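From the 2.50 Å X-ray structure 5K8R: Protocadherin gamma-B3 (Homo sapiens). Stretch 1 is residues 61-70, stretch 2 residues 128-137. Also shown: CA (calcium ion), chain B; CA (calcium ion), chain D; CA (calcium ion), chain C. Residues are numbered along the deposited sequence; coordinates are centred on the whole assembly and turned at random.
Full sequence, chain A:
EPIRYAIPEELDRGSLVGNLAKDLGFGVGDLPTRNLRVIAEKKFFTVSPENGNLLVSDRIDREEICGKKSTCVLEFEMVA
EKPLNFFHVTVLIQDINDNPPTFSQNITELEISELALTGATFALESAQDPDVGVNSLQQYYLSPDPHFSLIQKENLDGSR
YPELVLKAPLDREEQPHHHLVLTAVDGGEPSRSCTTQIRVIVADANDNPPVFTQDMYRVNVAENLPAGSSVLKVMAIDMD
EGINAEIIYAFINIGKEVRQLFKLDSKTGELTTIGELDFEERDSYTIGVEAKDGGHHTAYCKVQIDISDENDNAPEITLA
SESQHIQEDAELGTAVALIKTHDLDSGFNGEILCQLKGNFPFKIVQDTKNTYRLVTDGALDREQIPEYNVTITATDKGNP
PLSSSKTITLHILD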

ATOM      1  N   ASP A  61     -27.136  12.936  45.455  1.00 41.82           N
ATOM      2  CA  ASP A  61     -26.024  12.759  44.527  1.00 27.52           C
ATOM      3  C   ASP A  61     -26.122  13.826  43.443  1.00 38.63           C
ATOM      4  O   ASP A  61     -27.043  13.800  42.620  1.00 53.66           O
ATOM      5  CB  ASP A  61     -26.044  11.356  43.927  1.00 30.37           C
ATOM      6  CG  ASP A  61     -24.984  11.162  42.856  1.00 44.11           C
ATOM      7  OD1 ASP A  61     -23.928  11.823  42.931  1.00 34.15           O
ATOM      8  OD2 ASP A  61     -25.212  10.345  41.940  1.00 41.49           O
ATOM      9  N   ARG A  62     -25.170  14.762  43.439  1.00 30.80           N
ATOM     10  CA  ARG A  62     -25.213  15.855  42.472  1.00 27.25           C
ATOM     11  C   ARG A  62     -25.039  15.353  41.044  1.00 31.20           C
ATOM     12  O   ARG A  62     -25.588  15.948  40.108  1.00 43.58           O
ATOM     13  CB  ARG A  62     -24.139  16.891  42.800  1.00 30.30           C
ATOM     14  CG  ARG A  62     -24.276  18.189  42.024  1.00 37.52           C
ATOM     15  CD  ARG A  62     -22.920  18.787  41.703  1.00 24.33           C
ATOM     16  NE  ARG A  62     -22.114  17.874  40.900  1.00 31.92           N
ATOM     17  CZ  ARG A  62     -22.217  17.750  39.581  1.00 35.14           C
ATOM     18  NH1 ARG A  62     -23.095  18.484  38.910  1.00 31.12           N
ATOM     19  NH2 ARG A  62     -21.444  16.892  38.930  1.00 44.95           N
ATOM     20  N   GLU A  63     -24.285  14.268  40.854  1.00 29.57           N
ATOM     21  CA  GLU A  63     -24.087  13.733  39.510  1.00 33.58           C
ATOM     22  C   GLU A  63     -25.392  13.207  38.926  1.00 37.65           C
ATOM     23  O   GLU A  63     -25.662  13.388  37.733  1.00 45.39           O
ATOM     24  CB  GLU A  63     -23.026  12.633  39.528  1.00 31.58           C
ATOM     25  CG  GLU A  63     -21.595  13.146  39.480  1.00 32.13           C
ATOM     26  CD  GLU A  63     -21.184  13.866  40.749  1.00 38.88           C
ATOM     27  OE1 GLU A  63     -21.445  13.332  41.847  1.00 41.77           O
ATOM     28  OE2 GLU A  63     -20.606  14.968  40.646  1.00 38.15           O
ATOM     29  N   GLU A  64     -26.215  12.557  39.749  1.00 47.58           N
ATOM     30  CA  GLU A  64     -27.477  12.017  39.259  1.00 38.01           C
ATOM     31  C   GLU A  64     -28.550  13.092  39.139  1.00 49.29           C
ATOM     32  O   GLU A  64     -29.462  12.964  38.313  1.00 70.45           O
ATOM     33  CB  GLU A  64     -27.953  10.891  40.177  1.00 41.31           C
ATOM     34  CG  GLU A  64     -29.148  10.116  39.651  1.00 63.37           C
ATOM     35  CD  GLU A  64     -29.567   8.994  40.579  1.00 81.81           C
ATOM     36  OE1 GLU A  64     -28.981   8.880  41.676  1.00 90.01           O
ATOM     37  OE2 GLU A  64     -30.481   8.226  40.211  1.00 92.96           O
ATOM     38  N   ILE A  65     -28.453  14.157  39.934  1.00 51.98           N
ATOM     39  CA  ILE A  65     -29.479  15.194  39.935  1.00 46.67           C
ATOM     40  C   ILE A  65     -29.232  16.210  38.826  1.00 52.04           C
ATOM     41  O   ILE A  65     -30.122  16.491  38.015  1.00 60.22           O
ATOM     42  CB  ILE A  65     -29.548  15.872  41.315  1.00 45.81           C
ATOM     43  CG1 ILE A  65     -29.997  14.870  42.380  1.00 45.66           C
ATOM     44  CG2 ILE A  65     -30.484  17.069  41.278  1.00 38.25           C
ATOM     45  CD1 ILE A  65     -29.892  15.401  43.793  1.00 38.89           C
ATOM     46  N   CYS A  66     -28.026  16.781  38.771  1.00 53.42           N
ATOM     47  CA  CYS A  66     -27.729  17.835  37.810  1.00 51.45           C
ATOM     48  C   CYS A  66     -26.756  17.428  36.714  1.00 49.04           C
ATOM     49  O   CYS A  66     -26.666  18.134  35.705  1.00 49.36           O
ATOM     50  CB  CYS A  66     -27.172  19.075  38.527  1.00 45.87           C
ATOM     51  SG  CYS A  66     -28.343  19.893  39.641  1.00 69.90           S
ATOM     52  N   GLY A  67     -26.030  16.328  36.877  1.00 49.24           N
ATOM     53  CA  GLY A  67     -25.137  15.886  35.816  1.00 36.01           C
ATOM     54  C   GLY A  67     -23.959  16.828  35.655  1.00 46.86           C
ATOM     55  O   GLY A  67     -23.246  17.137  36.615  1.00 46.07           O
ATOM     56  N   LYS A  68     -23.749  17.293  34.426  1.00 46.16           N
ATOM     57  CA  LYS A  68     -22.628  18.165  34.101  1.00 38.35           C
ATOM     58  C   LYS A  68     -22.977  19.645  34.198  1.00 42.84           C
ATOM     59  O   LYS A  68     -22.180  20.484  33.764  1.00 54.84           O
ATOM     60  CB  LYS A  68     -22.104  17.846  32.697  1.00 48.88           C
ATOM     61  CG  LYS A  68     -21.543  16.441  32.546  1.00 41.15           C
ATOM     62  CD  LYS A  68     -20.310  16.235  33.413  1.00 43.47           C
ATOM     63  CE  LYS A  68     -19.186  17.178  33.009  1.00 42.82           C
ATOM     64  NZ  LYS A  68     -17.934  16.920  33.775  1.00 40.61           N
ATOM     65  N   LYS A  69     -24.141  19.984  34.750  1.00 42.42           N
ATOM     66  CA  LYS A  69     -24.511  21.385  34.900  1.00 43.83           C
ATOM     67  C   LYS A  69     -23.569  22.080  35.876  1.00 40.02           C
ATOM     68  O   LYS A  69     -23.163  21.506  36.890  1.00 51.11           O
ATOM     69  CB  LYS A  69     -25.956  21.506  35.386  1.00 43.30           C
ATOM     70  CG  LYS A  69     -26.992  21.027  34.382  1.00 54.23           C
ATOM     71  CD  LYS A  69     -28.395  21.070  34.970  1.00 64.61           C
ATOM     72  CE  LYS A  69     -29.420  20.512  33.994  1.00 77.57           C
ATOM     73  NZ  LYS A  69     -30.793  20.495  34.571  1.00 85.51           N
ATOM     74  N   SER A  70     -23.218  23.327  35.558  1.00 44.28           N
ATOM     75  CA  SER A  70     -22.271  24.060  36.391  1.00 45.42           C
ATOM     76  C   SER A  70     -22.840  24.347  37.775  1.00 43.47           C
ATOM     77  O   SER A  70     -22.089  24.389  38.755  1.00 40.46           O
ATOM     78  CB  SER A  70     -21.865  25.362  35.704  1.00 53.64           C
ATOM     79  OG  SER A  70     -21.198  25.103  34.481  1.00 67.53           O
ATOM     80  N   GLN A 128     -13.013  11.116  30.821  1.00 35.76           N
ATOM     81  CA  GLN A 128     -14.309  11.644  31.215  1.00 37.51           C
ATOM     82  C   GLN A 128     -14.445  11.614  32.730  1.00 37.69           C
ATOM     83  O   GLN A 128     -13.899  10.735  33.403  1.00 48.57           O
ATOM     84  CB  GLN A 128     -15.455  10.856  30.569  1.00 32.91           C
ATOM     85  CG  GLN A 128     -15.533  11.012  29.061  1.00 40.38           C
ATOM     86  CD  GLN A 128     -16.779  10.381  28.475  1.00 65.66           C
ATOM     87  OE1 GLN A 128     -17.583   9.786  29.191  1.00 74.10           O
ATOM     88  NE2 GLN A 128     -16.948  10.513  27.164  1.00 83.60           N
ATOM     89  N   ASP A 129     -15.184  12.585  33.258  1.00 30.17           N
ATOM     90  CA  ASP A 129     -15.358  12.742  34.695  1.00 22.40           C
ATOM     91  C   ASP A 129     -16.741  13.317  34.977  1.00 35.11           C
ATOM     92  O   ASP A 129     -17.043  14.441  34.555  1.00 35.94           O
ATOM     93  CB  ASP A 129     -14.265  13.645  35.267  1.00 31.42           C
ATOM     94  CG  ASP A 129     -14.106  13.502  36.768  1.00 33.24           C
ATOM     95  OD1 ASP A 129     -15.127  13.497  37.487  1.00 44.60           O
ATOM     96  OD2 ASP A 129     -12.951  13.394  37.230  1.00 36.56           O
ATOM     97  N   PRO A 130     -17.609  12.582  35.679  1.00 31.40           N
ATOM     98  CA  PRO A 130     -18.971  13.084  35.925  1.00 34.78           C
ATOM     99  C   PRO A 130     -19.032  14.258  36.887  1.00 41.34           C
ATOM    100  O   PRO A 130     -20.112  14.842  37.047  1.00 37.94           O
ATOM    101  CB  PRO A 130     -19.697  11.860  36.495  1.00 18.46           C
ATOM    102  CG  PRO A 130     -18.621  11.033  37.096  1.00 22.64           C
ATOM    103  CD  PRO A 130     -17.402  11.236  36.241  1.00 29.22           C
ATOM    104  N   ASP A 131     -17.924  14.623  37.528  1.00 28.28           N
ATOM    105  CA  ASP A 131     -17.903  15.798  38.384  1.00 27.20           C
ATOM    106  C   ASP A 131     -17.916  17.066  37.529  1.00 37.73           C
ATOM    107  O   ASP A 131     -17.950  17.022  36.296  1.00 39.70           O
ATOM    108  CB  ASP A 131     -16.682  15.764  39.300  1.00 30.52           C
ATOM    109  CG  ASP A 131     -16.706  14.592  40.265  1.00 34.03           C
ATOM    110  OD1 ASP A 131     -17.811  14.168  40.662  1.00 29.73           O
ATOM    111  OD2 ASP A 131     -15.618  14.095  40.626  1.00 33.05           O
ATOM    112  N   VAL A 132     -17.894  18.219  38.198  1.00 38.45           N
ATOM    113  CA  VAL A 132     -17.900  19.514  37.532  1.00 28.41           C
ATOM    114  C   VAL A 132     -16.845  20.406  38.177  1.00 31.33           C
ATOM    115  O   VAL A 132     -16.288  20.091  39.228  1.00 27.53           O
ATOM    116  CB  VAL A 132     -19.284  20.194  37.578  1.00 23.58           C
ATOM    117  CG1 VAL A 132     -20.275  19.444  36.701  1.00 23.34           C
ATOM    118  CG2 VAL A 132     -19.788  20.275  39.009  1.00 32.25           C
ATOM    119  N   GLY A 133     -16.580  21.535  37.522  1.00 28.51           N
ATOM    120  CA  GLY A 133     -15.592  22.466  38.041  1.00 30.48           C
ATOM    121  C   GLY A 133     -14.193  21.882  37.980  1.00 37.82           C
ATOM    122  O   GLY A 133     -13.823  21.183  37.030  1.00 40.26           O
ATOM    123  N   VAL A 134     -13.400  22.172  39.014  1.00 35.13           N
ATOM    124  CA  VAL A 134     -12.043  21.642  39.080  1.00 31.54           C
ATOM    125  C   VAL A 134     -12.036  20.148  39.369  1.00 36.64           C
ATOM    126  O   VAL A 134     -11.033  19.475  39.105  1.00 42.08           O
ATOM    127  CB  VAL A 134     -11.217  22.399  40.137  1.00 26.05           C
ATOM    128  CG1 VAL A 134     -11.092  23.867  39.763  1.00 38.73           C
ATOM    129  CG2 VAL A 134     -11.844  22.247  41.515  1.00 14.45           C
ATOM    130  N   ASN A 135     -13.134  19.605  39.901  1.00 31.39           N
ATOM    131  CA  ASN A 135     -13.189  18.180  40.200  1.00 32.27           C
ATOM    132  C   ASN A 135     -13.206  17.323  38.942  1.00 24.26           C
ATOM    133  O   ASN A 135     -12.934  16.121  39.023  1.00 26.65           O
ATOM    134  CB  ASN A 135     -14.413  17.870  41.062  1.00 33.94           C
ATOM    135  CG  ASN A 135     -14.411  18.628  42.375  1.00 37.23           C
ATOM    136  OD1 ASN A 135     -13.357  19.009  42.884  1.00 24.99           O
ATOM    137  ND2 ASN A 135     -15.597  18.852  42.930  1.00 39.17           N
ATOM    138  N   SER A 136     -13.522  17.909  37.786  1.00 29.00           N
ATOM    139  CA  SER A 136     -13.461  17.204  36.514  1.00 32.44           C
ATOM    140  C   SER A 136     -12.388  17.745  35.581  1.00 32.74           C
ATOM    141  O   SER A 136     -12.171  17.162  34.513  1.00 31.92           O
ATOM    142  CB  SER A 136     -14.821  17.261  35.803  1.00 26.25           C
ATOM    143  OG  SER A 136     -15.199  18.598  35.532  1.00 37.13           O
ATOM    144  N   LEU A 137     -11.721  18.838  35.947  1.00 31.26           N
ATOM    145  CA  LEU A 137     -10.633  19.371  35.138  1.00 26.59           C
ATOM    146  C   LEU A 137      -9.455  18.406  35.183  1.00 37.03           C
ATOM    147  O   LEU A 137      -8.887  18.159  36.253  1.00 43.25           O
ATOM    148  CB  LEU A 137     -10.225  20.750  35.649  1.00 14.10           C
ATOM    149  CG  LEU A 137      -9.511  21.672  34.660  1.00 29.13           C
ATOM    150  CD1 LEU A 137     -10.425  22.014  33.493  1.00 17.93           C
ATOM    151  CD2 LEU A 137      -9.034  22.936  35.357  1.00 34.84           C
TER
HETATM  152 CA    CA B 501     -13.365  13.820  39.544  1.00 32.45          CA
HETATM  153 CA    CA D 503     -19.187  14.864  42.584  1.00 34.45          CA
HETATM  154 CA    CA C 502     -21.771  12.163  43.964  1.00 42.41          CA

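Calcium sites in cadherin-type proteins illustrate a general principle: metal ions let acidic side chains from distant parts of a chain lie close together, while basic side chains neighbouring the site fasten the backbone around it. In protocadherin gamma-B3, a short helix, 62-65, and the turn that follows it lie against a largely irregular segment, with Glu63 nearest Pro130 and Lys68 nearest Val132 by CA position.

The metal contacts come first. Glu63 OE2 and Asp131 OD1 are only 2.9 Å apart, a spacing that would be repulsive for two carboxylates were both not ligands of the calcium in chain D. Glu63 OE2 binds that ion at 2.4 Å and Asp131 OD1 at 2.5 Å, so the ion bridges the stretches. Each residue also reaches a second calcium: Glu63 OE1 shares the chain C ion with Asp61 OD1, and Asp131 OD2 joins both carboxylate oxygens of Asp129 and the Asn135 carbonyl on the chain B ion. Asp61 additionally caps the helix, accepting from Glu63 N.

Hydrogen bonding across the interface falls to Lys68. Its CA-to-CB bond points sideways, yet the end of the chain comes nearer, and NZ donates to Asp131 O at 2.5 Å and to Asp129 O at 2.7 Å. One ammonium thus ties down two carbonyls flanking Pro130.

Arg62 is held mainly within its own stretch. NH2 forms a salt bridge with Glu63 OE2 at 2.7 Å, and NH1 donates to Gly67 O at 2.7 Å. This fixes the guanidinium with Val132 CG2 over one face, 3.6 Å from CZ, and Pro130 O at its edge.

Van der Waals packing centres on Val132, whose CA-to-CB bond points toward the first stretch; its CG1 methyl lies against backbone carbonyl oxygens, 3.6 Å from Lys69 O and 3.7 Å from Lys68 O. Nearby, Glu63 CG meets Pro130 CB at 3.8 Å.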